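Local coordinates for protein arginyl-tRNA synthetase, putative (Plasmodium falciparum, PDB 5JLD) that probably attaches L-arginine to tRNA(Arg) at the expense of ATP, as a class I aminoacyl-tRNA synthetase, at residues I161-E166 with T172-H177. Sequence-based numbering, arbitrary orientation.
Sequences ICRVFE and THRVNH
Arg174 and Glu166 form a salt bridge between the end of helix 149-167 and strand 171-176. These elements close the beta-alpha-beta unit that starts with strand 133-137, in the parallel sheet of the class I catalytic domain. The helix segment runs nearly antiparallel to the strand, at 163°, with the axes 8.9 Å apart. Arg174 grips the carboxylate side-on with two nitrogens. Arg174 NE donates to Glu166 OE2 at 2.7 Å, on the syn lone pair, and the bond is almost straight at 171°. Arg174 NH2 donates to Glu166 OE1 at 3.0 Å. The carboxylate and guanidinium planes lie nearly coplanar, 27° apart. Cys162 CB sits over one face of the guanidinium, 3.5 Å from Arg174 NH2, and Arg163 CG lies at its edge. Arg174 NH1 forms a salt bridge to Asp159 and a hydrogen bond to the carbonyl of Lys269. The guanidinium is thus fixed in rotation. Asp159 is shared with Arg163, so two carboxylates probably offset the charges of two arginines. Thr172 packs beside this pair, where the short connection returns to the sheet. Thr172 OG1 lies 3.3 Å from Phe165 CB and hydrogen-bonds to the carbonyl of Ile170. The methyl CG2 rests against Cys162 and Phe165 CB. A water also links helix and strand, donating to Glu166 OE2 and, at 2.8 Å, to Thr172 O.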
ATOM      1  N   ILE A 161      -1.612  -2.048   1.133  1.00 38.54           N
ATOM      2  CA  ILE A 161      -0.302  -2.505   1.615  1.00 38.67           C
ATOM      3  C   ILE A 161      -0.316  -3.977   2.085  1.00 45.10           C
ATOM      4  O   ILE A 161       0.588  -4.791   1.740  1.00 39.02           O
ATOM      5  CB  ILE A 161       0.187  -1.576   2.747  1.00 43.63           C
ATOM      6  CG1 ILE A 161       0.495  -0.195   2.141  1.00 34.76           C
ATOM      7  CG2 ILE A 161       1.413  -2.178   3.485  1.00 33.56           C
ATOM      8  CD1 ILE A 161       0.712   0.945   3.142  1.00 36.52           C
ATOM      9  N   CYS A 162      -1.360  -4.332   2.842  1.00 42.19           N
ATOM     10  CA  CYS A 162      -1.487  -5.716   3.292  1.00 40.15           C
ATOM     11  C   CYS A 162      -1.580  -6.672   2.108  1.00 39.24           C
ATOM     12  O   CYS A 162      -0.952  -7.720   2.103  1.00 43.63           O
ATOM     13  CB  CYS A 162      -2.713  -5.897   4.187  1.00 32.91           C
ATOM     14  SG  CYS A 162      -2.529  -5.037   5.788  1.00 40.44           S
ATOM     15  N   ARG A 163      -2.410  -6.316   1.136  1.00 38.23           N
ATOM     16  CA  ARG A 163      -2.615  -7.163  -0.015  1.00 33.67           C
ATOM     17  C   ARG A 163      -1.274  -7.322  -0.759  1.00 39.21           C
ATOM     18  O   ARG A 163      -0.992  -8.386  -1.305  1.00 33.86           O
ATOM     19  CB  ARG A 163      -3.687  -6.581  -0.941  1.00 40.91           C
ATOM     20  CG  ARG A 163      -5.106  -6.588  -0.408  1.00 36.88           C
ATOM     21  CD  ARG A 163      -6.129  -6.413  -1.553  1.00 35.05           C
ATOM     22  NE  ARG A 163      -7.491  -6.200  -1.065  1.00 44.51           N
ATOM     23  CZ  ARG A 163      -8.602  -6.502  -1.741  1.00 43.98           C
ATOM     24  NH1 ARG A 163      -8.528  -7.029  -2.954  1.00 38.91           N
ATOM     25  NH2 ARG A 163      -9.801  -6.264  -1.200  1.00 41.20           N
ATOM     26  N   VAL A 164      -0.450  -6.274  -0.747  1.00 34.43           N
ATOM     27  CA  VAL A 164       0.865  -6.350  -1.378  1.00 37.61           C
ATOM     28  C   VAL A 164       1.705  -7.399  -0.672  1.00 38.92           C
ATOM     29  O   VAL A 164       2.242  -8.291  -1.320  1.00 42.76           O
ATOM     30  CB  VAL A 164       1.602  -4.993  -1.374  1.00 38.87           C
ATOM     31  CG1 VAL A 164       3.082  -5.183  -1.650  1.00 36.88           C
ATOM     32  CG2 VAL A 164       0.991  -4.047  -2.408  1.00 42.03           C
ATOM     33  N   PHE A 165       1.784  -7.328   0.656  1.00 45.20           N
ATOM     34  CA  PHE A 165       2.581  -8.337   1.371  1.00 41.23           C
ATOM     35  C   PHE A 165       2.030  -9.768   1.255  1.00 43.05           C
ATOM     36  O   PHE A 165       2.806 -10.737   1.170  1.00 40.77           O
ATOM     37  CB  PHE A 165       2.732  -7.946   2.839  1.00 31.82           C
ATOM     38  CG  PHE A 165       3.736  -6.856   3.052  1.00 37.46           C
ATOM     39  CD1 PHE A 165       5.091  -7.117   2.946  1.00 35.42           C
ATOM     40  CD2 PHE A 165       3.327  -5.566   3.309  1.00 38.96           C
ATOM     41  CE1 PHE A 165       6.009  -6.126   3.128  1.00 33.95           C
ATOM     42  CE2 PHE A 165       4.246  -4.563   3.491  1.00 36.12           C
ATOM     43  CZ  PHE A 165       5.588  -4.841   3.412  1.00 35.62           C
ATOM     44  N   GLU A 166       0.706  -9.902   1.213  1.00 40.10           N
ATOM     45  CA  GLU A 166       0.076 -11.213   1.040  1.00 37.50           C
ATOM     46  C   GLU A 166       0.375 -11.770  -0.376  1.00 45.30           C
ATOM     47  O   GLU A 166       0.560 -12.980  -0.570  1.00 41.64           O
ATOM     48  CB  GLU A 166      -1.439 -11.105   1.321  1.00 32.93           C
ATOM     49  CG  GLU A 166      -1.726 -10.855   2.830  1.00 45.45           C
ATOM     50  CD  GLU A 166      -3.091 -10.229   3.160  1.00 47.80           C
ATOM     51  OE1 GLU A 166      -3.881  -9.920   2.240  1.00 49.96           O
ATOM     52  OE2 GLU A 166      -3.372 -10.036   4.368  1.00 48.25           O
ATOM     53  N   THR A 172       1.346 -11.637   7.338  1.00 36.45           N
ATOM     54  CA  THR A 172       0.963 -10.230   7.477  1.00 39.35           C
ATOM     55  C   THR A 172      -0.130 -10.037   8.518  1.00 39.10           C
ATOM     56  O   THR A 172      -1.188 -10.668   8.418  1.00 46.93           O
ATOM     57  CB  THR A 172       0.493  -9.682   6.119  1.00 38.38           C
ATOM     58  OG1 THR A 172       1.486  -9.999   5.142  1.00 45.48           O
ATOM     59  CG2 THR A 172       0.316  -8.177   6.172  1.00 40.87           C
ATOM     60  N   HIS A 173       0.129  -9.203   9.532  1.00 37.12           N
ATOM     61  CA  HIS A 173      -0.870  -8.957  10.580  1.00 38.44           C
ATOM     62  C   HIS A 173      -1.668  -7.706  10.234  1.00 42.60           C
ATOM     63  O   HIS A 173      -1.119  -6.602  10.214  1.00 44.79           O
ATOM     64  CB  HIS A 173      -0.228  -8.770  11.968  1.00 41.89           C
ATOM     65  CG  HIS A 173       0.566  -9.939  12.459  1.00 52.53           C
ATOM     66  ND1 HIS A 173       0.016 -10.961  13.205  1.00 52.12           N
ATOM     67  CD2 HIS A 173       1.886 -10.237  12.334  1.00 54.87           C
ATOM     68  CE1 HIS A 173       0.953 -11.844  13.504  1.00 49.37           C
ATOM     69  NE2 HIS A 173       2.096 -11.425  12.990  1.00 54.59           N
ATOM     70  N   ARG A 174      -2.955  -7.882   9.965  1.00 40.53           N
ATOM     71  CA  ARG A 174      -3.875  -6.767   9.757  1.00 45.87           C
ATOM     72  C   ARG A 174      -4.460  -6.297  11.105  1.00 50.64           C
ATOM     73  O   ARG A 174      -5.319  -6.970  11.695  1.00 44.09           O
ATOM     74  CB  ARG A 174      -4.992  -7.185   8.810  1.00 42.86           C
ATOM     75  CG  ARG A 174      -4.475  -7.677   7.474  1.00 43.85           C
ATOM     76  CD  ARG A 174      -5.538  -8.480   6.758  1.00 46.66           C
ATOM     77  NE  ARG A 174      -5.281  -8.463   5.320  1.00 46.70           N
ATOM     78  CZ  ARG A 174      -5.872  -7.620   4.484  1.00 41.17           C
ATOM     79  NH1 ARG A 174      -6.731  -6.732   4.967  1.00 38.77           N
ATOM     80  NH2 ARG A 174      -5.582  -7.641   3.178  1.00 41.32           N
ATOM     81  N   VAL A 175      -4.013  -5.136  11.578  1.00 44.65           N
ATOM     82  CA  VAL A 175      -4.360  -4.717  12.931  1.00 44.83           C
ATOM     83  C   VAL A 175      -5.073  -3.369  12.991  1.00 42.22           C
ATOM     84  O   VAL A 175      -4.586  -2.359  12.519  1.00 39.78           O
ATOM     85  CB  VAL A 175      -3.114  -4.667  13.821  1.00 50.37           C
ATOM     86  CG1 VAL A 175      -3.469  -4.104  15.203  1.00 46.76           C
ATOM     87  CG2 VAL A 175      -2.530  -6.067  13.969  1.00 43.13           C
ATOM     88  N   ASN A 176      -6.243  -3.379  13.609  1.00 43.82           N
ATOM     89  CA  ASN A 176      -7.034  -2.183  13.803  1.00 40.80           C
ATOM     90  C   ASN A 176      -6.964  -1.720  15.263  1.00 41.67           C
ATOM     91  O   ASN A 176      -7.627  -2.307  16.104  1.00 39.85           O
ATOM     92  CB  ASN A 176      -8.484  -2.462  13.384  1.00 44.67           C
ATOM     93  CG  ASN A 176      -9.305  -1.199  13.236  1.00 46.89           C
ATOM     94  OD1 ASN A 176      -8.834  -0.096  13.525  1.00 49.94           O
ATOM     95  ND2 ASN A 176     -10.534  -1.352  12.761  1.00 39.86           N
ATOM     96  N   HIS A 177      -6.149  -0.695  15.531  1.00 38.74           N
ATOM     97  CA  HIS A 177      -5.932  -0.110  16.862  1.00 39.09           C
ATOM     98  C   HIS A 177      -7.089   0.822  17.216  1.00 41.85           C
ATOM     99  O   HIS A 177      -6.951   2.045  17.181  1.00 40.42           O
ATOM    100  CB  HIS A 177      -4.587   0.643  16.895  1.00 37.11           C
ATOM    101  CG  HIS A 177      -4.154   1.118  18.255  1.00 51.20           C
ATOM    102  ND1 HIS A 177      -3.337   0.375  19.075  1.00 50.01           N
ATOM    103  CD2 HIS A 177      -4.358   2.300  18.895  1.00 51.69           C
ATOM    104  CE1 HIS A 177      -3.095   1.055  20.187  1.00 51.25           C
ATOM    105  NE2 HIS A 177      -3.692   2.229  20.093  1.00 45.83           N
TER
HETATM  106  O   HOH W   1      -2.730 -11.558   6.254  1.00 48.66           O